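PDB 5NPY: flagellar basal body protein from Helicobacter pylori, which probably builds the hook of the bacterial flagellum, the curved segment that joins the rod of the basal body to the filament. Local coordinates for residues Gly126-Asp131 and Leu136-Gly141; Glu140-Tyr145 and Gly521-Met526; Val193-Asn198 and Ser375-Thr380; Leu248-Gln253 and Glu288-Asp293; Glu419-Asp424 and Met430-Met435. One frame throughout, in Å; residues are numbered along the deposited sequence.

In the fold
Five contacts punctuate a long, largely beta chain. Early in the modelled chain, interaction 1 closes a tight hairpin, and its second segment runs into interaction 2, with which it shares E140 and G141. Interaction 2 then reaches across 375 residues to 521-526, so the chain leaves this domain and returns to it, and interactions 3, 4 and 5 all nest inside that loop. Interaction 3 packs strand 192-198 of one sheet against strand 370-381 of another; within its loop lies interaction 4, about 39 Å away between centres, in a separate strand-and-helix unit. Interaction 5 follows as a local hairpin, touching interaction 3 where V197 meets M430.

Interaction 1: residues Gly126-Asp131 and Leu136-Gly141; sequences GNFARD and LVTPEG
The carbonyl oxygen of V137 is gripped from two directions. It accepts the backbone N-H of A129 (A129 N to V137 O, 3.0 Å) in the carbonyl plane, and water 1 donates to it while also donating to N127 O. The return bond is shorter, 2.7 Å from V137 N to A129 O, and completes an antiparallel hydrogen-bonded pair in the hairpin of strands 127-130 and 136-137. Where strand 136-137 ends, side-chain contacts take over. T138 turns CG2 toward the edge of the F128 ring, 3.8 Å from CE2, and both side chains point the same way. N127 crosses P139 at about a right angle, its amide ND2 3.6 Å from P139 CG. V137 sets CG2 between its backbone N and carbonyl carbon, 3.2 Å from A129 O; a beta-branched residue suits an extended strand. T138 OG1 accepts from Y142 N, after the turn. Besides two backbone bonds, a water bridge and the non-hydrogen-bonded pair R130-L136, the F128-T138 and N127-P139 contacts probably help hold the register.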
# COMPACT_ATOMS: atom_id res chain seq x y z
N GLY A 126 -4.94 41.66 -13.95
CA GLY A 126 -4.59 40.51 -13.14
C GLY A 126 -3.55 40.75 -12.06
O GLY A 126 -2.98 39.80 -11.52
N ASN A 127 -3.28 42.01 -11.72
CA ASN A 127 -2.24 42.33 -10.75
C ASN A 127 -2.81 42.19 -9.33
O ASN A 127 -3.07 43.16 -8.61
CB ASN A 127 -1.64 43.71 -11.02
CG ASN A 127 -2.66 44.84 -10.91
OD1 ASN A 127 -3.85 44.65 -11.15
ND2 ASN A 127 -2.19 46.02 -10.55
N PHE A 128 -3.00 40.93 -8.94
CA PHE A 128 -3.62 40.59 -7.67
C PHE A 128 -2.57 40.46 -6.56
O PHE A 128 -1.41 40.13 -6.81
CB PHE A 128 -4.41 39.28 -7.79
CG PHE A 128 -5.49 39.32 -8.82
CD1 PHE A 128 -5.70 38.25 -9.66
CD2 PHE A 128 -6.31 40.43 -8.95
CE1 PHE A 128 -6.70 38.28 -10.61
CE2 PHE A 128 -7.30 40.47 -9.90
CZ PHE A 128 -7.50 39.39 -10.73
N ALA A 129 -3.00 40.73 -5.34
CA ALA A 129 -2.13 40.64 -4.18
C ALA A 129 -2.97 40.20 -2.99
O ALA A 129 -4.20 40.18 -3.05
CB ALA A 129 -1.43 41.97 -3.90
N ARG A 130 -2.29 39.81 -1.91
CA ARG A 130 -2.95 39.39 -0.68
C ARG A 130 -3.04 40.56 0.29
O ARG A 130 -2.05 41.27 0.50
CB ARG A 130 -2.21 38.23 -0.01
CG ARG A 130 -1.51 37.27 -0.95
CD ARG A 130 -1.02 36.06 -0.19
NE ARG A 130 0.28 35.62 -0.68
CZ ARG A 130 0.87 34.48 -0.33
NH1 ARG A 130 0.24 33.65 0.50
NH2 ARG A 130 2.06 34.16 -0.82
N ASP A 131 -4.22 40.75 0.88
CA ASP A 131 -4.35 41.69 1.99
C ASP A 131 -3.77 41.04 3.25
O ASP A 131 -3.18 39.95 3.21
CB ASP A 131 -5.80 42.15 2.13
CG ASP A 131 -6.74 41.06 2.60
OD1 ASP A 131 -6.32 39.89 2.67
OD2 ASP A 131 -7.92 41.36 2.90
N LEU A 136 -7.07 37.36 -1.81
CA LEU A 136 -6.67 37.96 -3.09
C LEU A 136 -7.51 39.20 -3.35
O LEU A 136 -8.74 39.16 -3.27
CB LEU A 136 -6.84 36.96 -4.24
CG LEU A 136 -6.23 35.56 -4.13
CD1 LEU A 136 -6.10 34.94 -5.51
CD2 LEU A 136 -4.89 35.59 -3.42
N VAL A 137 -6.84 40.31 -3.65
CA VAL A 137 -7.49 41.60 -3.83
C VAL A 137 -6.85 42.33 -5.00
O VAL A 137 -5.67 42.14 -5.30
CB VAL A 137 -7.40 42.48 -2.56
CG1 VAL A 137 -8.27 41.91 -1.43
CG2 VAL A 137 -5.93 42.66 -2.13
N THR A 138 -7.66 43.16 -5.66
CA THR A 138 -7.19 44.12 -6.65
C THR A 138 -6.55 45.30 -5.91
O THR A 138 -6.48 45.34 -4.67
CB THR A 138 -8.36 44.53 -7.54
OG1 THR A 138 -9.32 45.26 -6.77
CG2 THR A 138 -9.02 43.30 -8.11
N PRO A 139 -6.01 46.30 -6.63
CA PRO A 139 -5.52 47.50 -5.92
C PRO A 139 -6.63 48.34 -5.30
O PRO A 139 -6.36 49.10 -4.36
CB PRO A 139 -4.75 48.27 -7.00
CG PRO A 139 -4.41 47.24 -8.03
CD PRO A 139 -5.58 46.30 -8.04
N GLU A 140 -7.87 48.23 -5.78
CA GLU A 140 -9.00 48.96 -5.21
C GLU A 140 -9.64 48.23 -4.04
O GLU A 140 -10.68 48.68 -3.54
CB GLU A 140 -10.08 49.23 -6.27
CG GLU A 140 -9.59 49.90 -7.54
CD GLU A 140 -8.82 48.96 -8.46
OE1 GLU A 140 -7.62 49.23 -8.71
OE2 GLU A 140 -9.42 47.95 -8.92
N GLY A 141 -9.09 47.09 -3.63
CA GLY A 141 -9.63 46.32 -2.53
C GLY A 141 -10.75 45.36 -2.87
O GLY A 141 -11.37 44.82 -1.95
O HOH W 1 -3.22 43.97 -6.27

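Interaction 2: residues Glu140-Tyr145 and Gly521-Met526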
# COMPACT_ATOMS: atom_id res chain seq x y z
N GLU A 140 -7.87 48.23 -5.78
CA GLU A 140 -9.00 48.96 -5.21
C GLU A 140 -9.64 48.23 -4.04
O GLU A 140 -10.68 48.68 -3.54
CB GLU A 140 -10.08 49.23 -6.27
CG GLU A 140 -9.59 49.90 -7.54
CD GLU A 140 -8.82 48.96 -8.46
OE1 GLU A 140 -7.62 49.23 -8.71
OE2 GLU A 140 -9.42 47.95 -8.92
N GLY A 141 -9.09 47.09 -3.63
CA GLY A 141 -9.63 46.32 -2.53
C GLY A 141 -10.75 45.36 -2.87
O GLY A 141 -11.37 44.82 -1.95
N TYR A 142 -11.03 45.12 -4.15
CA TYR A 142 -12.04 44.13 -4.52
C TYR A 142 -11.45 42.73 -4.47
O TYR A 142 -10.29 42.51 -4.85
CB TYR A 142 -12.61 44.42 -5.91
CG TYR A 142 -13.48 45.65 -6.00
CD1 TYR A 142 -14.73 45.69 -5.39
CD2 TYR A 142 -13.06 46.78 -6.71
CE1 TYR A 142 -15.53 46.82 -5.48
CE2 TYR A 142 -13.86 47.91 -6.79
CZ TYR A 142 -15.09 47.92 -6.18
OH TYR A 142 -15.89 49.04 -6.26
N TYR A 143 -12.25 41.77 -4.02
CA TYR A 143 -11.79 40.40 -3.87
C TYR A 143 -11.90 39.65 -5.18
O TYR A 143 -12.81 39.88 -5.97
CB TYR A 143 -12.60 39.68 -2.79
CG TYR A 143 -12.49 40.37 -1.47
CD1 TYR A 143 -11.29 40.41 -0.79
CD2 TYR A 143 -13.56 41.04 -0.93
CE1 TYR A 143 -11.17 41.06 0.41
CE2 TYR A 143 -13.44 41.71 0.27
CZ TYR A 143 -12.25 41.71 0.93
OH TYR A 143 -12.15 42.37 2.13
N VAL A 144 -10.97 38.72 -5.39
CA VAL A 144 -10.95 37.87 -6.57
C VAL A 144 -11.83 36.64 -6.33
O VAL A 144 -11.60 35.88 -5.38
CB VAL A 144 -9.51 37.46 -6.90
CG1 VAL A 144 -9.47 36.65 -8.19
CG2 VAL A 144 -8.63 38.70 -6.99
N TYR A 145 -12.82 36.44 -7.20
CA TYR A 145 -13.72 35.30 -7.08
C TYR A 145 -13.21 34.10 -7.86
O TYR A 145 -12.72 34.24 -8.99
CB TYR A 145 -15.14 35.64 -7.57
CG TYR A 145 -15.93 36.47 -6.60
CD1 TYR A 145 -15.34 37.58 -6.00
CD2 TYR A 145 -17.26 36.18 -6.28
CE1 TYR A 145 -16.01 38.36 -5.11
CE2 TYR A 145 -17.96 36.98 -5.37
CZ TYR A 145 -17.31 38.07 -4.80
OH TYR A 145 -17.90 38.92 -3.89
N GLY A 521 -11.54 52.27 -16.52
CA GLY A 521 -10.71 51.28 -17.20
C GLY A 521 -10.55 49.98 -16.44
O GLY A 521 -10.16 48.97 -17.03
N ASN A 522 -10.82 49.99 -15.13
CA ASN A 522 -10.56 48.79 -14.35
C ASN A 522 -11.64 47.74 -14.61
O ASN A 522 -11.34 46.59 -14.96
CB ASN A 522 -10.44 49.13 -12.86
CG ASN A 522 -11.76 49.50 -12.17
OD1 ASN A 522 -12.79 49.74 -12.77
ND2 ASN A 522 -11.69 49.55 -10.87
N LEU A 523 -12.90 48.14 -14.53
CA LEU A 523 -14.01 47.22 -14.32
C LEU A 523 -15.08 47.40 -15.38
O LEU A 523 -15.26 48.48 -15.94
CB LEU A 523 -14.62 47.47 -12.96
CG LEU A 523 -14.54 46.66 -11.68
CD1 LEU A 523 -13.15 46.62 -11.20
CD2 LEU A 523 -15.38 47.44 -10.71
N TYR A 524 -15.79 46.31 -15.63
CA TYR A 524 -17.03 46.30 -16.39
C TYR A 524 -18.11 45.67 -15.51
O TYR A 524 -17.83 45.22 -14.40
CB TYR A 524 -16.85 45.57 -17.74
CG TYR A 524 -15.84 46.25 -18.65
CD1 TYR A 524 -14.47 46.20 -18.37
CD2 TYR A 524 -16.25 46.95 -19.77
CE1 TYR A 524 -13.55 46.83 -19.20
CE2 TYR A 524 -15.35 47.57 -20.60
CZ TYR A 524 -14.00 47.52 -20.31
OH TYR A 524 -13.10 48.15 -21.14
N GLU A 525 -19.35 45.66 -15.99
CA GLU A 525 -20.48 45.23 -15.19
C GLU A 525 -21.61 44.85 -16.13
O GLU A 525 -21.69 45.36 -17.25
CB GLU A 525 -20.94 46.33 -14.24
CG GLU A 525 -21.29 45.88 -12.86
CD GLU A 525 -21.95 46.98 -12.06
OE1 GLU A 525 -22.05 46.86 -10.83
OE2 GLU A 525 -22.37 47.99 -12.67
N MET A 526 -22.47 43.94 -15.69
CA MET A 526 -23.65 43.60 -16.47
C MET A 526 -24.74 44.66 -16.25
O MET A 526 -24.73 45.41 -15.27
CB MET A 526 -24.14 42.20 -16.10
CG MET A 526 -23.05 41.12 -16.21
SD MET A 526 -23.51 39.46 -15.61
CE MET A 526 -23.50 39.70 -13.83
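The backbones of 140-145 and 521-526 stay well apart: the nearest CA atoms, those of E140 and N522, are 9.3 Å from each other, and no backbone bond joins the two segments. Side chains alone span the gap. E140 and N522 slide past one another in opposite directions, and N522 ND2 donates a weak hydrogen bond to E140 OE2 at 3.4 Å. E140 is bent at chi2 (75°), which folds its carboxylate toward the amide, although the two planes remain 61° apart. N522 is poorly ordered, in keeping with so slight a hold. Segment 140-145 belongs to the D1 region of the FlgE/F/G hook proteins; here the loop leading into strand 143-148 meets the short hairpin of strands 517-519 and 523-525, which returns after a long excursion of the chain. Deeper in, Y142 and L523 supply the apolar half: Y142 CE2 comes 4.2 Å from L523 CD2, the methyl approaching the ring obliquely. A long aromatic side chain suits this place because it can bridge the wide separation, and its ring also meets F121 edge-to-face. L523, buried and purely apolar, rests on I99 of strand 97-100, which Y142 touches as well.

Interaction 3: residues Val193-Asn198 and Ser375-Thr380; sequences VGISVN and SEYYMT. With 144 (tris-hydroxymethyl-methyl-ammonium), chain B.
Y377 and I195 come at each other from opposite directions, the phenol of one strand reaching across to the aliphatic tip of the other. I195 CD1 lies 3.3 Å from Y377 OH, a methyl close against a hydroxyl already engaged: the same OH hydrogen-bonds T359 OG1 of strand 346-364, which gives the buried polar end a partner. I195 gets there because its chain is extended at chi2 (171°), holding CD1 away from the backbone. V197, two residues on and on the same side of its strand, brings CG1 to 4.1 Å from the hydroxyl and to 4.4 Å from Y377 CE1, approaching the ring obliquely. Isoleucine suits its place by reaching out with a delta methyl, and valine by offering CG1 nearer the strand, while the long tyrosine closes the distance between backbones whose nearest CA atoms, in I195 and S375, are 10.6 Å apart. At the far end of 375-380, T380 OG1 donates a 2.9 Å hydrogen bond to O3 of the bound tris-hydroxymethyl-methyl-ammonium, which E399 also binds. No backbone bond connects the two strands; the arrangement is that of two beta sheets packed through buried side chains, a ligand pocket beside one.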
# COMPACT_ATOMS: atom_id res chain seq x y z
N VAL A 193 -4.20 1.13 5.80
CA VAL A 193 -3.01 0.81 5.00
C VAL A 193 -3.31 -0.40 4.13
O VAL A 193 -3.72 -1.46 4.63
CB VAL A 193 -1.79 0.55 5.89
CG1 VAL A 193 -0.57 0.16 5.05
CG2 VAL A 193 -1.51 1.78 6.77
N GLY A 194 -3.12 -0.24 2.82
CA GLY A 194 -3.24 -1.33 1.86
C GLY A 194 -1.98 -1.47 1.01
O GLY A 194 -1.59 -0.54 0.31
N ILE A 195 -1.31 -2.62 1.08
CA ILE A 195 -0.07 -2.80 0.34
C ILE A 195 -0.28 -3.81 -0.79
O ILE A 195 -1.08 -4.74 -0.68
CB ILE A 195 1.13 -3.24 1.21
CG1 ILE A 195 0.86 -4.60 1.86
CG2 ILE A 195 1.48 -2.15 2.22
CD1 ILE A 195 2.06 -5.22 2.55
N SER A 196 0.41 -3.57 -1.89
CA SER A 196 0.56 -4.55 -2.95
C SER A 196 1.99 -5.05 -2.87
O SER A 196 2.93 -4.26 -2.93
CB SER A 196 0.23 -3.96 -4.32
OG SER A 196 0.67 -2.62 -4.49
N VAL A 197 2.14 -6.36 -2.69
CA VAL A 197 3.43 -7.03 -2.58
C VAL A 197 3.39 -8.29 -3.42
O VAL A 197 2.37 -9.00 -3.48
CB VAL A 197 3.77 -7.37 -1.10
CG1 VAL A 197 2.68 -8.26 -0.45
CG2 VAL A 197 5.08 -8.04 -0.99
N ASN A 198 4.48 -8.58 -4.10
CA ASN A 198 4.62 -9.86 -4.76
C ASN A 198 5.49 -10.72 -3.87
O ASN A 198 6.49 -10.24 -3.33
CB ASN A 198 5.23 -9.69 -6.16
CG ASN A 198 5.33 -11.00 -6.87
OD1 ASN A 198 4.32 -11.49 -7.40
ND2 ASN A 198 6.53 -11.57 -6.95
N SER A 375 6.05 -6.19 8.34
CA SER A 375 5.46 -7.49 8.06
C SER A 375 6.57 -8.45 7.71
O SER A 375 7.41 -8.11 6.87
CB SER A 375 4.46 -7.46 6.90
OG SER A 375 3.24 -6.89 7.29
N GLU A 376 6.54 -9.63 8.31
CA GLU A 376 7.42 -10.72 7.94
C GLU A 376 6.58 -11.91 7.47
O GLU A 376 5.56 -12.23 8.09
CB GLU A 376 8.28 -11.11 9.11
CG GLU A 376 8.93 -9.95 9.84
CD GLU A 376 9.89 -10.46 10.88
OE1 GLU A 376 9.61 -10.34 12.08
OE2 GLU A 376 10.89 -11.09 10.48
N TYR A 377 7.03 -12.57 6.41
CA TYR A 377 6.26 -13.57 5.68
C TYR A 377 7.01 -14.90 5.71
O TYR A 377 8.21 -14.95 5.42
CB TYR A 377 6.02 -13.14 4.22
CG TYR A 377 5.43 -11.73 4.03
CD1 TYR A 377 4.14 -11.54 3.54
CD2 TYR A 377 6.19 -10.58 4.33
CE1 TYR A 377 3.59 -10.26 3.36
CE2 TYR A 377 5.67 -9.30 4.14
CZ TYR A 377 4.35 -9.14 3.67
OH TYR A 377 3.81 -7.88 3.49
N TYR A 378 6.30 -15.97 6.05
CA TYR A 378 6.86 -17.31 6.08
C TYR A 378 5.96 -18.20 5.24
O TYR A 378 4.75 -18.25 5.48
CB TYR A 378 6.95 -17.85 7.51
CG TYR A 378 7.62 -16.90 8.50
CD1 TYR A 378 6.86 -16.04 9.29
CD2 TYR A 378 8.98 -16.88 8.65
CE1 TYR A 378 7.47 -15.17 10.20
CE2 TYR A 378 9.60 -16.02 9.53
CZ TYR A 378 8.84 -15.16 10.30
OH TYR A 378 9.46 -14.31 11.18
N MET A 379 6.54 -18.91 4.26
CA MET A 379 5.75 -19.75 3.35
C MET A 379 5.46 -21.10 3.98
O MET A 379 6.36 -21.77 4.49
CB MET A 379 6.45 -19.97 2.02
CG MET A 379 5.53 -20.58 0.96
SD MET A 379 6.36 -20.52 -0.66
CE MET A 379 6.95 -22.19 -0.80
N THR A 380 4.21 -21.52 3.89
CA THR A 380 3.77 -22.71 4.61
C THR A 380 3.23 -23.80 3.71
O THR A 380 3.20 -24.96 4.13
CB THR A 380 2.66 -22.34 5.63
OG1 THR A 380 1.56 -21.72 4.92
CG2 THR A 380 3.19 -21.37 6.68
C1 144 B . -3.08 -24.15 6.89
N 144 B . -1.69 -23.68 6.80
C2 144 B . -0.80 -24.67 7.41
O2 144 B . -0.75 -24.60 8.81
C3 144 B . -1.54 -22.41 7.49
O3 144 B . -0.38 -21.74 7.05
C4 144 B . -1.23 -23.48 5.41
O4 144 B . -2.10 -23.81 4.35

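Interaction 4: residues Leu248-Gln253 and Glu288-Asp293; sequences LNVSIQ and EKTGLD
An ST turn at the end of helix 279-289 forms one side of this contact, and strand 247-252 the other. T290 is the first residue to leave helical backbone angles, and its OG1 accepts from L292 N at 3.0 Å, with a nearly straight N-H...O angle of 163°. The same hydroxyl hydrogen-bonds L286 O, one turn back in the helix. Threonine suits the place because its two branches do different work: OG1 sits between the backbone N and the carbonyl carbon (chi1 80°), where it reaches the turn, while CG2 is left to face the strand. There V250 and T290 meet tip to tip, V250 CG2 being 3.8 Å from T290 CG2. I252 crosses T290 at about a right angle, and its terminal methyl comes closest, I252 CD1 standing 3.6 Å from T290 CB, with CG1 close behind. I252 CD1 also lies 4.4 Å from L292 CD1. All four residues are buried, and no hydrogen bond crosses between the segments, so the polar atom of T290 is served within its own segment and by the helix. Strand 247-252 lies between strands 260-266 and 320-325 in its sheet; V250 also packs on F262 and F264 of the first, while I252 rests on F322 and L292 on I320 of the second.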
# COMPACT_ATOMS: atom_id res chain seq x y z
N LEU A 248 10.12 -41.23 -2.26
CA LEU A 248 10.97 -41.55 -1.13
C LEU A 248 10.92 -43.06 -0.93
O LEU A 248 9.85 -43.60 -0.62
CB LEU A 248 10.50 -40.86 0.15
CG LEU A 248 11.06 -39.51 0.59
CD1 LEU A 248 10.33 -39.07 1.85
CD2 LEU A 248 12.52 -39.58 0.87
N ASN A 249 12.06 -43.73 -1.10
CA ASN A 249 12.16 -45.17 -0.88
C ASN A 249 12.73 -45.42 0.51
O ASN A 249 13.83 -44.97 0.83
CB ASN A 249 13.04 -45.83 -1.93
CG ASN A 249 12.81 -45.26 -3.30
OD1 ASN A 249 13.44 -44.28 -3.69
ND2 ASN A 249 11.91 -45.88 -4.06
N VAL A 250 11.98 -46.15 1.33
CA VAL A 250 12.39 -46.49 2.69
C VAL A 250 12.33 -48.00 2.84
O VAL A 250 11.39 -48.65 2.34
CB VAL A 250 11.50 -45.78 3.73
CG1 VAL A 250 10.04 -45.97 3.38
CG2 VAL A 250 11.82 -46.26 5.15
N SER A 251 13.34 -48.57 3.49
CA SER A 251 13.42 -50.00 3.73
C SER A 251 13.77 -50.26 5.19
O SER A 251 14.44 -49.45 5.84
CB SER A 251 14.48 -50.68 2.84
OG SER A 251 14.44 -50.21 1.51
N ILE A 252 13.31 -51.40 5.70
CA ILE A 252 13.70 -51.93 7.01
C ILE A 252 14.18 -53.36 6.82
O ILE A 252 13.87 -54.01 5.81
CB ILE A 252 12.55 -51.89 8.04
CG1 ILE A 252 11.83 -50.54 7.98
CG2 ILE A 252 13.09 -52.09 9.44
CD1 ILE A 252 12.64 -49.40 8.57
N GLN A 253 14.93 -53.85 7.79
CA GLN A 253 15.32 -55.26 7.82
C GLN A 253 14.61 -56.01 8.94
O GLN A 253 14.66 -55.58 10.10
CB GLN A 253 16.83 -55.41 7.98
CG GLN A 253 17.55 -55.84 6.72
CD GLN A 253 18.80 -56.65 7.01
OE1 GLN A 253 19.39 -56.54 8.09
NE2 GLN A 253 19.22 -57.47 6.05
N GLU A 288 3.85 -45.38 10.99
CA GLU A 288 3.02 -46.56 10.77
C GLU A 288 3.79 -47.66 10.03
O GLU A 288 3.75 -48.83 10.43
CB GLU A 288 1.76 -46.15 10.01
CG GLU A 288 0.92 -45.18 10.81
CD GLU A 288 -0.29 -44.68 10.06
OE1 GLU A 288 -0.26 -44.69 8.81
OE2 GLU A 288 -1.27 -44.27 10.73
N LYS A 289 4.50 -47.32 8.95
CA LYS A 289 5.12 -48.35 8.11
C LYS A 289 6.42 -48.87 8.69
O LYS A 289 6.73 -50.06 8.56
CB LYS A 289 5.35 -47.80 6.70
CG LYS A 289 4.07 -47.34 6.01
CD LYS A 289 3.18 -48.55 5.73
CE LYS A 289 1.88 -48.14 5.09
NZ LYS A 289 0.74 -48.95 5.58
N THR A 290 7.23 -48.01 9.27
CA THR A 290 8.42 -48.42 9.99
C THR A 290 8.14 -48.25 11.48
O THR A 290 7.00 -48.00 11.88
CB THR A 290 9.64 -47.62 9.52
OG1 THR A 290 9.63 -46.34 10.16
CG2 THR A 290 9.59 -47.41 8.01
N GLY A 291 9.16 -48.36 12.30
CA GLY A 291 8.97 -48.04 13.70
C GLY A 291 9.43 -46.65 14.08
O GLY A 291 9.36 -46.30 15.26
N LEU A 292 9.88 -45.85 13.11
CA LEU A 292 10.76 -44.73 13.38
C LEU A 292 9.98 -43.43 13.56
O LEU A 292 8.89 -43.24 13.00
CB LEU A 292 11.77 -44.57 12.24
CG LEU A 292 12.40 -45.89 11.77
CD1 LEU A 292 13.38 -45.65 10.65
CD2 LEU A 292 13.07 -46.60 12.93
N ASP A 293 10.55 -42.54 14.37
CA ASP A 293 9.99 -41.23 14.64
C ASP A 293 10.69 -40.18 13.78
O ASP A 293 11.92 -40.17 13.69
CB ASP A 293 10.16 -40.85 16.11
CG ASP A 293 9.16 -41.54 17.01
OD1 ASP A 293 9.50 -41.76 18.18
OD2 ASP A 293 8.04 -41.86 16.54

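Interaction 5: residues Glu419-Asp424 and Met430-Met435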
# COMPACT_ATOMS: atom_id res chain seq x y z
N GLU A 419 -1.70 -13.37 10.45
CA GLU A 419 -2.73 -13.49 9.44
C GLU A 419 -2.24 -14.50 8.41
O GLU A 419 -1.04 -14.56 8.11
CB GLU A 419 -3.00 -12.11 8.82
CG GLU A 419 -4.20 -12.04 7.93
CD GLU A 419 -5.47 -12.35 8.69
OE1 GLU A 419 -5.67 -11.78 9.79
OE2 GLU A 419 -6.25 -13.20 8.20
N ILE A 420 -3.15 -15.34 7.91
CA ILE A 420 -2.79 -16.34 6.91
C ILE A 420 -3.25 -15.86 5.55
O ILE A 420 -4.40 -15.41 5.39
CB ILE A 420 -3.37 -17.73 7.24
CG1 ILE A 420 -2.86 -18.22 8.61
CG2 ILE A 420 -2.98 -18.73 6.16
CD1 ILE A 420 -3.48 -19.51 9.06
N VAL A 421 -2.36 -15.95 4.57
CA VAL A 421 -2.52 -15.36 3.25
C VAL A 421 -2.44 -16.47 2.20
O VAL A 421 -1.60 -17.37 2.34
CB VAL A 421 -1.43 -14.30 3.04
CG1 VAL A 421 -1.10 -14.12 1.63
CG2 VAL A 421 -1.81 -13.02 3.70
N GLY A 422 -3.33 -16.43 1.19
CA GLY A 422 -3.36 -17.43 0.14
C GLY A 422 -3.31 -16.80 -1.25
O GLY A 422 -3.47 -15.59 -1.40
N PHE A 423 -3.08 -17.63 -2.26
CA PHE A 423 -3.02 -17.14 -3.64
C PHE A 423 -3.88 -17.98 -4.56
O PHE A 423 -3.81 -19.21 -4.54
CB PHE A 423 -1.58 -17.10 -4.18
CG PHE A 423 -0.76 -16.02 -3.57
CD1 PHE A 423 0.03 -16.27 -2.46
CD2 PHE A 423 -0.84 -14.72 -4.04
CE1 PHE A 423 0.76 -15.26 -1.85
CE2 PHE A 423 -0.11 -13.70 -3.44
CZ PHE A 423 0.70 -13.97 -2.36
N ASP A 424 -4.65 -17.31 -5.41
CA ASP A 424 -5.47 -18.00 -6.40
C ASP A 424 -4.58 -18.83 -7.33
O ASP A 424 -3.61 -18.34 -7.89
CB ASP A 424 -6.30 -16.98 -7.17
CG ASP A 424 -7.26 -17.61 -8.16
OD1 ASP A 424 -8.48 -17.43 -7.99
OD2 ASP A 424 -6.80 -18.28 -9.12
N MET A 430 -3.61 -12.40 -4.61
CA MET A 430 -3.66 -12.80 -3.20
C MET A 430 -5.10 -12.90 -2.68
O MET A 430 -5.96 -12.09 -3.03
CB MET A 430 -2.88 -11.79 -2.34
CG MET A 430 -2.65 -12.23 -0.90
SD MET A 430 -2.05 -10.95 0.25
CE MET A 430 -0.26 -11.33 0.10
N LYS A 431 -5.30 -13.85 -1.77
CA LYS A 431 -6.58 -14.13 -1.10
C LYS A 431 -6.38 -13.93 0.40
O LYS A 431 -5.72 -14.75 1.05
CB LYS A 431 -7.04 -15.57 -1.36
CG LYS A 431 -7.58 -15.88 -2.75
CD LYS A 431 -8.17 -17.30 -2.73
CE LYS A 431 -9.25 -17.52 -3.77
NZ LYS A 431 -10.57 -17.00 -3.35
N SER A 432 -6.93 -12.86 0.96
CA SER A 432 -6.68 -12.58 2.37
C SER A 432 -7.72 -11.60 2.87
O SER A 432 -8.42 -10.95 2.10
CB SER A 432 -5.27 -12.02 2.61
OG SER A 432 -5.15 -10.74 2.01
N ALA A 433 -7.80 -11.49 4.19
CA ALA A 433 -8.77 -10.65 4.87
C ALA A 433 -8.05 -9.55 5.64
O ALA A 433 -7.03 -9.81 6.28
CB ALA A 433 -9.64 -11.47 5.84
N PRO A 434 -8.59 -8.34 5.64
CA PRO A 434 -7.94 -7.24 6.38
C PRO A 434 -7.88 -7.53 7.87
O PRO A 434 -8.65 -8.33 8.42
CB PRO A 434 -8.83 -6.04 6.06
CG PRO A 434 -10.20 -6.65 5.83
CD PRO A 434 -9.93 -7.97 5.14
N MET A 435 -6.93 -6.88 8.54
CA MET A 435 -6.70 -7.13 9.95
C MET A 435 -6.74 -5.81 10.70
O MET A 435 -6.72 -4.72 10.10
CB MET A 435 -5.38 -7.90 10.18
CG MET A 435 -4.11 -7.03 10.27
SD MET A 435 -2.59 -8.02 10.01
CE MET A 435 -2.57 -7.97 8.21
O HOH W 2 -6.74 -13.48 5.74
O HOH W 3 -8.08 -10.76 10.03
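G422 and K431 form the antiparallel hydrogen-bonded pair of a beta hairpin between strands 411-423 and 430-431. G422 N donates to K431 O at 2.9 Å, and K431 N returns a bond to G422 O at 2.6 Å, its donor 39° out of the carbonyl plane. Further along, the strands part and water takes over. Water 2 donates to E419 OE2 and I420 O and accepts from A433 N, 2.7 Å from the water oxygen, so it serves a backbone donor and a backbone acceptor on facing segments. Water 3 donates to E419 OE1 and to P434 O. Both carboxylate oxygens of E419 are thereby engaged, and a long acidic side chain suits the widened gap; its bend at chi2 (62°) helps to set the carboxylate between the two waters. D424 OD2 instead accepts from A426 N in the connecting loop. The apolar face carries V421, F423 and M430. M430 starts with CG anti to its backbone N (chi1 -170°) and bends at chi3, which lays the flexible thioether across V421, with M430 SD 3.6 Å from V421 CG1, while CE nears F423 CZ; M430 CB lies 3.5 Å from F423 CE2. I420, whose CB points away from the facing segment, lines the pocket of the bound tris-hydroxymethyl-methyl-ammonium. The second branch of V421 turns to S432, V421 CG2 lying 3.8 Å from S432 CB.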